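Local coordinates for protein 5-oxopent-3-ene-1,2,5-tricarboxylate decarboxylase (PDB 6IYM) that belongs to the fumarylacetoacetate hydrolase family and holds a magnesium ion between three acidic side chains, at residues I153-A158 / R170-D175; E112-L117 / D175-F180; D122-L127 / T157-Q162. All blocks are in the same frame, centred on the assembly; numbering follows the deposited sequence.

Contact 1 of 3, residues I153-A158 / R170-D175; sequences INDVTA and RGKSLD. With MG (magnesium ion), chain C.
K172 NZ makes the polar contacts to both D155 and T157, with the lysine chain packed alongside, a compact example of a lysine standing beside a metal ligand. The charged interactions come first. K172 NZ forms a salt bridge with the D155 carboxylate, lying 2.8 Å from D155 OD2 and 3.2 Å from D155 OD1. It meets OD2 from above the carboxylate plane, while the same OD2 binds the magnesium ion at 2.1 Å. The lysine chain is extended as far as CE, and its final bend (chi4 -93°) places NZ near both partners. D155 OD1 has a second cationic neighbour in K99, and E124 and E126 complete the protein's share of the metal site.

Further hydrogen bonds extend this grip. K172 NZ also donates to T157 OG1 at 2.9 Å, and that hydroxyl in turn donates a hydrogen bond to D155 O from above the carbonyl plane, so the threonine links the ammonium group to the backbone of the inverse gamma turn centred on D155. The backbones meet one step further on, where A158 N donates to G171 O at 2.8 Å in a nearly straight bond (169°). T157 CA approaches the same oxygen at 3.5 Å in a CA-H...O contact.

The contact is buried. Segment 153-158 ends strand 147-158, paired with strands 121-131 and 178-186, whereas 170-175 belongs to the loop between helix 159-164 and strand 178-186.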
loop_
_atom_site.group_PDB
_atom_site.type_symbol
_atom_site.label_atom_id
_atom_site.label_comp_id
_atom_site.label_asym_id
_atom_site.label_seq_id
_atom_site.Cartn_x
_atom_site.Cartn_y
_atom_site.Cartn_z
ATOM N N ILE A 153 -8.660 -13.935 2.429
ATOM C CA ILE A 153 -8.066 -13.290 1.237
ATOM C C ILE A 153 -7.709 -14.406 0.259
ATOM O O ILE A 153 -7.152 -15.406 0.703
ATOM C CB ILE A 153 -6.833 -12.464 1.642
ATOM C CG1 ILE A 153 -7.263 -11.218 2.405
ATOM C CG2 ILE A 153 -5.976 -12.120 0.442
ATOM C CD1 ILE A 153 -7.798 -10.165 1.518
ATOM N N ASN A 154 -8.021 -14.216 -1.021
ATOM C CA ASN A 154 -7.428 -14.989 -2.135
ATOM C C ASN A 154 -6.354 -14.089 -2.744
ATOM O O ASN A 154 -6.713 -13.089 -3.429
ATOM C CB ASN A 154 -8.484 -15.457 -3.139
ATOM C CG ASN A 154 -7.962 -16.485 -4.123
ATOM O OD1 ASN A 154 -6.750 -16.692 -4.252
ATOM N ND2 ASN A 154 -8.865 -17.054 -4.896
ATOM N N ASP A 155 -5.089 -14.427 -2.490
ATOM C CA ASP A 155 -3.917 -13.658 -2.978
ATOM C C ASP A 155 -3.714 -14.096 -4.417
ATOM O O ASP A 155 -2.760 -14.831 -4.685
ATOM C CB ASP A 155 -2.693 -13.859 -2.062
ATOM C CG ASP A 155 -1.371 -13.234 -2.523
ATOM O OD1 ASP A 155 -1.385 -12.419 -3.460
ATOM O OD2 ASP A 155 -0.301 -13.592 -1.944
ATOM N N VAL A 156 -4.604 -13.692 -5.308
ATOM C CA VAL A 156 -4.509 -14.054 -6.753
ATOM C C VAL A 156 -3.196 -13.448 -7.282
ATOM O O VAL A 156 -2.864 -12.310 -6.891
ATOM C CB VAL A 156 -5.737 -13.590 -7.564
ATOM C CG1 VAL A 156 -5.560 -13.876 -9.052
ATOM C CG2 VAL A 156 -7.038 -14.176 -7.055
ATOM N N THR A 157 -2.466 -14.193 -8.117
ATOM C CA THR A 157 -1.070 -13.916 -8.502
ATOM C C THR A 157 -0.837 -14.272 -9.978
ATOM O O THR A 157 -1.256 -15.363 -10.405
ATOM C CB THR A 157 -0.101 -14.730 -7.636
ATOM O OG1 THR A 157 -0.292 -14.504 -6.240
ATOM C CG2 THR A 157 1.344 -14.460 -7.998
ATOM N N ALA A 158 -0.132 -13.400 -10.706
ATOM C CA ALA A 158 0.416 -13.655 -12.051
ATOM C C ALA A 158 1.855 -14.120 -11.862
ATOM O O ALA A 158 2.728 -13.275 -11.662
ATOM C CB ALA A 158 0.347 -12.395 -12.891
ATOM N N ARG A 170 3.349 -5.829 -8.444
ATOM C CA ARG A 170 2.569 -5.675 -9.695
ATOM C C ARG A 170 1.801 -6.974 -9.984
ATOM O O ARG A 170 0.607 -6.881 -10.213
ATOM C CB ARG A 170 3.445 -5.287 -10.891
ATOM C CG ARG A 170 2.630 -5.112 -12.164
ATOM C CD ARG A 170 3.228 -4.193 -13.222
ATOM N NE ARG A 170 2.605 -4.506 -14.502
ATOM C CZ ARG A 170 1.390 -4.136 -14.858
ATOM N NH1 ARG A 170 0.628 -3.407 -14.058
ATOM N NH2 ARG A 170 0.923 -4.506 -16.031
ATOM N N GLY A 171 2.472 -8.122 -9.995
ATOM C CA GLY A 171 1.851 -9.417 -10.340
ATOM C C GLY A 171 0.774 -9.833 -9.345
ATOM O O GLY A 171 0.030 -10.772 -9.679
ATOM N N LYS A 172 0.653 -9.147 -8.193
ATOM C CA LYS A 172 -0.377 -9.442 -7.152
ATOM C C LYS A 172 -1.447 -8.348 -7.101
ATOM O O LYS A 172 -2.377 -8.484 -6.295
ATOM C CB LYS A 172 0.305 -9.654 -5.799
ATOM C CG LYS A 172 1.114 -10.943 -5.760
ATOM C CD LYS A 172 1.739 -11.315 -4.457
ATOM C CE LYS A 172 2.389 -12.691 -4.503
ATOM N NZ LYS A 172 1.491 -13.783 -4.045
ATOM N N SER A 173 -1.337 -7.309 -7.934
ATOM C CA SER A 173 -2.063 -6.040 -7.730
ATOM C C SER A 173 -2.918 -5.625 -8.935
ATOM O O SER A 173 -3.591 -4.563 -8.830
ATOM C CB SER A 173 -1.086 -4.977 -7.311
ATOM O OG SER A 173 -0.503 -5.332 -6.072
ATOM N N LEU A 174 -3.021 -6.451 -9.982
ATOM C CA LEU A 174 -3.935 -6.183 -11.129
ATOM C C LEU A 174 -5.370 -6.145 -10.627
ATOM O O LEU A 174 -5.660 -6.920 -9.701
ATOM C CB LEU A 174 -3.781 -7.297 -12.173
ATOM C CG LEU A 174 -2.422 -7.388 -12.857
ATOM C CD1 LEU A 174 -2.524 -8.192 -14.143
ATOM C CD2 LEU A 174 -1.853 -6.011 -13.158
ATOM N N ASP A 175 -6.248 -5.345 -11.243
ATOM C CA ASP A 175 -7.665 -5.254 -10.828
ATOM C C ASP A 175 -8.247 -6.691 -10.779
ATOM O O ASP A 175 -8.052 -7.451 -11.733
ATOM C CB ASP A 175 -8.469 -4.313 -11.734
ATOM C CG ASP A 175 -7.992 -2.850 -11.742
ATOM O OD1 ASP A 175 -7.082 -2.481 -10.948
ATOM O OD2 ASP A 175 -8.500 -2.088 -12.562
HETATM MG MG MG C . 0.209 -15.147 -0.636
#

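Contact 2 of 3, residues E112-L117 / D175-F180; sequences ERHADL and DGFCPF
The H114 ring points its NE2 edge at the backbone of D175, and this bond is the one hydrogen bond between the two segments. NE2 donates to D175 O at 2.7 Å, with an N-H...O angle of 166°. The oxygen lies close to the ring plane and is met on a lone pair in its own carbonyl plane, consistent with a ring held by this bond and by packing on one face. There E112 CG lies against the imidazole, 3.2 Å above the plane and displaced toward the rim.

F177 stands nearly perpendicular to H114, its ring plane turned by 86°, yet the two meet obliquely with H114 CD2 3.7 Å from F177 CE1. At the edge of the phenyl ring, near its plane, E112 O lies 3.8 Å from F177 CE1. E112 and D175 run side by side in the same direction, E112 OE2 coming within 3.8 Å of D175 CB. Both carboxylates find a cation in R136 of the second subunit, which can offset the proximity of like charges, and D175 also bonds to T230 of that subunit. Between D175 and F177 the chain turns at G176, whose positive phi (100°) suits glycine.

A histidine-to-carbonyl hydrogen bond thus joins the residues leading into strand 178-186 to the loop after strand 111-112, within the fumarylacetoacetate hydrolase domain and beside the second subunit.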
loop_
_atom_site.group_PDB
_atom_site.type_symbol
_atom_site.label_atom_id
_atom_site.label_comp_id
_atom_site.label_asym_id
_atom_site.label_seq_id
_atom_site.Cartn_x
_atom_site.Cartn_y
_atom_site.Cartn_z
ATOM N N GLU A 112 -10.948 -10.508 -12.895
ATOM C CA GLU A 112 -10.580 -10.153 -14.282
ATOM C C GLU A 112 -9.417 -11.060 -14.698
ATOM O O GLU A 112 -8.457 -11.176 -13.926
ATOM C CB GLU A 112 -10.291 -8.651 -14.339
ATOM C CG GLU A 112 -9.824 -8.152 -15.685
ATOM C CD GLU A 112 -9.754 -6.637 -15.815
ATOM O OE1 GLU A 112 -9.479 -6.175 -16.937
ATOM O OE2 GLU A 112 -9.944 -5.920 -14.799
ATOM N N ARG A 113 -9.519 -11.709 -15.865
ATOM C CA ARG A 113 -8.554 -12.738 -16.346
ATOM C C ARG A 113 -7.226 -12.118 -16.819
ATOM O O ARG A 113 -6.156 -12.786 -16.639
ATOM C CB ARG A 113 -9.213 -13.570 -17.458
ATOM C CG ARG A 113 -8.245 -14.348 -18.343
ATOM C CD ARG A 113 -7.684 -15.583 -17.663
ATOM N NE ARG A 113 -6.681 -16.253 -18.486
ATOM C CZ ARG A 113 -5.401 -15.938 -18.534
ATOM N NH1 ARG A 113 -4.931 -14.955 -17.783
ATOM N NH2 ARG A 113 -4.578 -16.615 -19.325
ATOM N N HIS A 114 -7.262 -10.926 -17.430
ATOM C CA HIS A 114 -6.077 -10.180 -17.953
ATOM C C HIS A 114 -5.222 -11.098 -18.858
ATOM O O HIS A 114 -3.997 -11.193 -18.636
ATOM C CB HIS A 114 -5.239 -9.591 -16.787
ATOM C CG HIS A 114 -5.943 -8.644 -15.858
ATOM N ND1 HIS A 114 -5.988 -7.274 -16.074
ATOM C CD2 HIS A 114 -6.529 -8.849 -14.651
ATOM C CE1 HIS A 114 -6.665 -6.701 -15.096
ATOM N NE2 HIS A 114 -7.001 -7.650 -14.192
ATOM N N ALA A 115 -5.805 -11.771 -19.863
ATOM C CA ALA A 115 -5.058 -12.735 -20.721
ATOM C C ALA A 115 -3.905 -12.038 -21.465
ATOM O O ALA A 115 -2.832 -12.678 -21.636
ATOM C CB ALA A 115 -5.995 -13.458 -21.668
ATOM N N ASP A 116 -4.058 -10.766 -21.856
ATOM C CA ASP A 116 -2.944 -9.964 -22.456
ATOM C C ASP A 116 -1.742 -9.862 -21.503
ATOM O O ASP A 116 -0.593 -9.768 -21.999
ATOM C CB ASP A 116 -3.383 -8.553 -22.866
ATOM C CG ASP A 116 -4.231 -7.805 -21.844
ATOM O OD1 ASP A 116 -4.468 -8.359 -20.735
ATOM O OD2 ASP A 116 -4.653 -6.668 -22.163
ATOM N N LEU A 117 -1.945 -9.860 -20.179
ATOM C CA LEU A 117 -0.819 -9.573 -19.240
ATOM C C LEU A 117 -0.253 -10.854 -18.641
ATOM O O LEU A 117 0.937 -10.811 -18.283
ATOM C CB LEU A 117 -1.285 -8.601 -18.148
ATOM C CG LEU A 117 -2.012 -7.355 -18.660
ATOM C CD1 LEU A 117 -2.253 -6.344 -17.546
ATOM C CD2 LEU A 117 -1.232 -6.690 -19.788
ATOM N N ASP A 175 -6.248 -5.345 -11.243
ATOM C CA ASP A 175 -7.665 -5.254 -10.828
ATOM C C ASP A 175 -8.247 -6.691 -10.779
ATOM O O ASP A 175 -8.052 -7.451 -11.733
ATOM C CB ASP A 175 -8.469 -4.313 -11.734
ATOM C CG ASP A 175 -7.992 -2.850 -11.742
ATOM O OD1 ASP A 175 -7.082 -2.481 -10.948
ATOM O OD2 ASP A 175 -8.500 -2.088 -12.562
ATOM N N GLY A 176 -8.931 -7.051 -9.693
ATOM C CA GLY A 176 -9.586 -8.358 -9.517
ATOM C C GLY A 176 -8.766 -9.312 -8.668
ATOM O O GLY A 176 -9.347 -10.317 -8.223
ATOM N N PHE A 177 -7.491 -9.009 -8.390
ATOM C CA PHE A 177 -6.537 -9.992 -7.812
ATOM C C PHE A 177 -6.644 -10.107 -6.281
ATOM O O PHE A 177 -5.739 -10.751 -5.685
ATOM C CB PHE A 177 -5.110 -9.661 -8.230
ATOM C CG PHE A 177 -4.710 -10.165 -9.593
ATOM C CD1 PHE A 177 -5.642 -10.371 -10.588
ATOM C CD2 PHE A 177 -3.377 -10.375 -9.881
ATOM C CE1 PHE A 177 -5.251 -10.827 -11.843
ATOM C CE2 PHE A 177 -2.980 -10.831 -11.130
ATOM C CZ PHE A 177 -3.925 -11.060 -12.111
ATOM N N CYS A 178 -7.658 -9.531 -5.620
ATOM C CA CYS A 178 -7.775 -9.674 -4.144
ATOM C C CYS A 178 -9.222 -9.850 -3.691
ATOM O O CYS A 178 -9.778 -8.995 -2.996
ATOM C CB CYS A 178 -7.088 -8.505 -3.438
ATOM S SG CYS A 178 -6.676 -8.893 -1.720
ATOM N N PRO A 179 -9.854 -11.018 -3.964
ATOM C CA PRO A 179 -11.053 -11.437 -3.253
ATOM C C PRO A 179 -10.849 -11.315 -1.751
ATOM O O PRO A 179 -9.803 -11.731 -1.261
ATOM C CB PRO A 179 -11.189 -12.925 -3.590
ATOM C CG PRO A 179 -10.612 -12.991 -4.987
ATOM C CD PRO A 179 -9.453 -12.018 -4.964
ATOM N N PHE A 180 -11.850 -10.768 -1.075
ATOM C CA PHE A 180 -11.809 -10.450 0.362
ATOM C C PHE A 180 -13.206 -10.653 0.927
ATOM O O PHE A 180 -14.122 -10.001 0.459
ATOM C CB PHE A 180 -11.275 -9.028 0.526
ATOM C CG PHE A 180 -11.314 -8.463 1.923
ATOM C CD1 PHE A 180 -10.872 -9.206 2.997
ATOM C CD2 PHE A 180 -11.605 -7.117 2.133
ATOM C CE1 PHE A 180 -10.856 -8.652 4.268
ATOM C CE2 PHE A 180 -11.549 -6.553 3.401
ATOM C CZ PHE A 180 -11.219 -7.332 4.473
#

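Contact 3 of 3, residues D122-L127 / T157-Q162. With MG (magnesium ion), chain C.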
loop_
_atom_site.group_PDB
_atom_site.type_symbol
_atom_site.label_atom_id
_atom_site.label_comp_id
_atom_site.label_asym_id
_atom_site.label_seq_id
_atom_site.Cartn_x
_atom_site.Cartn_y
_atom_site.Cartn_z
ATOM N N ASP A 122 -2.730 -17.612 -10.944
ATOM C CA ASP A 122 -2.730 -18.634 -9.867
ATOM C C ASP A 122 -3.529 -18.117 -8.684
ATOM O O ASP A 122 -3.705 -16.880 -8.614
ATOM C CB ASP A 122 -1.303 -19.012 -9.458
ATOM C CG ASP A 122 -1.138 -20.405 -8.865
ATOM O OD1 ASP A 122 -2.160 -21.110 -8.705
ATOM O OD2 ASP A 122 0.007 -20.747 -8.482
ATOM N N TYR A 123 -3.981 -19.052 -7.826
ATOM C CA TYR A 123 -4.740 -18.820 -6.579
ATOM C C TYR A 123 -3.796 -18.956 -5.365
ATOM O O TYR A 123 -2.730 -19.631 -5.419
ATOM C CB TYR A 123 -5.912 -19.801 -6.459
ATOM C CG TYR A 123 -5.492 -21.243 -6.616
ATOM C CD1 TYR A 123 -5.069 -21.998 -5.543
ATOM C CD2 TYR A 123 -5.416 -21.822 -7.871
ATOM C CE1 TYR A 123 -4.638 -23.306 -5.704
ATOM C CE2 TYR A 123 -4.976 -23.124 -8.054
ATOM C CZ TYR A 123 -4.568 -23.866 -6.965
ATOM O OH TYR A 123 -4.095 -25.137 -7.157
ATOM N N GLU A 124 -4.210 -18.381 -4.240
ATOM C CA GLU A 124 -3.603 -18.629 -2.897
ATOM C C GLU A 124 -4.668 -18.317 -1.846
ATOM O O GLU A 124 -4.991 -17.138 -1.672
ATOM C CB GLU A 124 -2.382 -17.743 -2.616
ATOM C CG GLU A 124 -1.153 -18.049 -3.455
ATOM C CD GLU A 124 0.154 -17.371 -3.029
ATOM O OE1 GLU A 124 1.172 -17.655 -3.668
ATOM O OE2 GLU A 124 0.138 -16.520 -2.108
ATOM N N GLY A 125 -5.196 -19.343 -1.189
ATOM C CA GLY A 125 -6.199 -19.170 -0.124
ATOM C C GLY A 125 -5.524 -18.818 1.168
ATOM O O GLY A 125 -4.476 -19.442 1.465
ATOM N N GLU A 126 -6.032 -17.825 1.901
ATOM C CA GLU A 126 -5.264 -17.259 3.061
ATOM C C GLU A 126 -6.175 -16.753 4.188
ATOM O O GLU A 126 -7.259 -16.168 3.908
ATOM C CB GLU A 126 -4.348 -16.140 2.572
ATOM C CG GLU A 126 -3.324 -16.565 1.531
ATOM C CD GLU A 126 -2.098 -15.658 1.335
ATOM O OE1 GLU A 126 -1.866 -14.753 2.188
ATOM O OE2 GLU A 126 -1.324 -15.906 0.358
ATOM N N LEU A 127 -5.736 -16.962 5.431
ATOM C CA LEU A 127 -6.341 -16.343 6.632
ATOM C C LEU A 127 -5.877 -14.889 6.695
ATOM O O LEU A 127 -4.667 -14.651 6.613
ATOM C CB LEU A 127 -5.889 -17.103 7.876
ATOM C CG LEU A 127 -6.294 -16.484 9.212
ATOM C CD1 LEU A 127 -7.800 -16.437 9.348
ATOM C CD2 LEU A 127 -5.669 -17.267 10.364
ATOM N N THR A 157 -2.466 -14.193 -8.117
ATOM C CA THR A 157 -1.070 -13.916 -8.502
ATOM C C THR A 157 -0.837 -14.272 -9.978
ATOM O O THR A 157 -1.256 -15.363 -10.405
ATOM C CB THR A 157 -0.101 -14.730 -7.636
ATOM O OG1 THR A 157 -0.292 -14.504 -6.240
ATOM C CG2 THR A 157 1.344 -14.460 -7.998
ATOM N N ALA A 158 -0.132 -13.400 -10.706
ATOM C CA ALA A 158 0.416 -13.655 -12.051
ATOM C C ALA A 158 1.855 -14.120 -11.862
ATOM O O ALA A 158 2.728 -13.275 -11.662
ATOM C CB ALA A 158 0.347 -12.395 -12.891
ATOM N N ARG A 159 2.093 -15.421 -11.912
ATOM C CA ARG A 159 3.424 -16.026 -11.626
ATOM C C ARG A 159 4.496 -15.478 -12.591
ATOM O O ARG A 159 5.673 -15.366 -12.158
ATOM C CB ARG A 159 3.323 -17.550 -11.687
ATOM C CG ARG A 159 2.344 -18.144 -10.686
ATOM C CD ARG A 159 2.795 -17.905 -9.265
ATOM N NE ARG A 159 1.881 -18.480 -8.287
ATOM C CZ ARG A 159 1.948 -18.285 -6.964
ATOM N NH1 ARG A 159 2.895 -17.520 -6.446
ATOM N NH2 ARG A 159 1.065 -18.860 -6.161
ATOM N N ASP A 160 4.123 -15.102 -13.814
ATOM C CA ASP A 160 5.075 -14.605 -14.845
ATOM C C ASP A 160 5.402 -13.124 -14.545
ATOM O O ASP A 160 6.583 -12.744 -14.653
ATOM C CB ASP A 160 4.573 -14.914 -16.271
ATOM C CG ASP A 160 3.107 -14.606 -16.509
ATOM O OD1 ASP A 160 2.445 -14.058 -15.578
ATOM O OD2 ASP A 160 2.636 -14.856 -17.632
ATOM N N LEU A 161 4.430 -12.332 -14.095
ATOM C CA LEU A 161 4.640 -10.904 -13.734
ATOM C C LEU A 161 5.514 -10.817 -12.470
ATOM O O LEU A 161 6.310 -9.830 -12.331
ATOM C CB LEU A 161 3.277 -10.230 -13.547
ATOM C CG LEU A 161 2.580 -9.781 -14.824
ATOM C CD1 LEU A 161 2.560 -10.877 -15.857
ATOM C CD2 LEU A 161 1.172 -9.312 -14.528
ATOM N N GLN A 162 5.420 -11.823 -11.591
ATOM C CA GLN A 162 6.250 -11.913 -10.360
ATOM C C GLN A 162 7.735 -11.878 -10.733
ATOM O O GLN A 162 8.503 -11.195 -10.052
ATOM C CB GLN A 162 5.976 -13.198 -9.582
ATOM C CG GLN A 162 5.042 -13.048 -8.401
ATOM C CD GLN A 162 4.966 -14.354 -7.636
ATOM O OE1 GLN A 162 4.581 -15.392 -8.168
ATOM N NE2 GLN A 162 5.382 -14.329 -6.382
HETATM MG MG MG C . 0.209 -15.147 -0.636
#
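D122 OD2 is gripped from the side by two nitrogens of R159, at 2.9 Å from NE and 3.2 Å from NH2. The two approaches differ: NE arrives on the anti side, close to the carboxylate plane, whereas NH2 stands above it, in keeping with planes of carboxylate and guanidinium turned 71° apart. H247 N donates to the same oxygen, so three donors converge on it. The guanidinium lies with T157 CB over the centre of one face.

NH2 also serves E124 OE1, reached at 2.8 Å near the guanidinium plane, with a weak bond from NH1 beside it. NH1 also donates to Q162 OE1. In the backbone, D122 and T157 form an antiparallel hydrogen-bonded pair: D122 N bonds to T157 O at 2.7 Å and T157 N to D122 O at 3.0 Å.

E124 divides its oxygens, OE2 binding the magnesium ion at 2.0 Å alongside E126 OE2 while OE1 faces the arginine. R159 is thus a second-shell residue, its bonds to OE1 consistent with a carboxylate held in rotation by arginine and metal together, and its positive charge probably tempers the negative charge gathered round the ion.

How the contacts relate
All three contacts are largely buried, but their surroundings differ. Contacts 1 and 3 share T157 and A158 on strand 147-158 and supply different ligands of the magnesium ion: one contributes D155, the other E124 and E126. Their chemistry is accordingly ionic, with a lysine beside D155 in contact 1 and an arginine beside E124 and D122 in contact 3. Contact 2 lies further from the chain's centre and relies on a histidine, a backbone carbonyl and an aromatic ring, with its carboxylates turned to the second subunit. It shares D175 with contact 1, which also touches that subunit, while contact 3 does not. F177 CE2 packs against G171 O, joining contact 2 to the loop that carries K172.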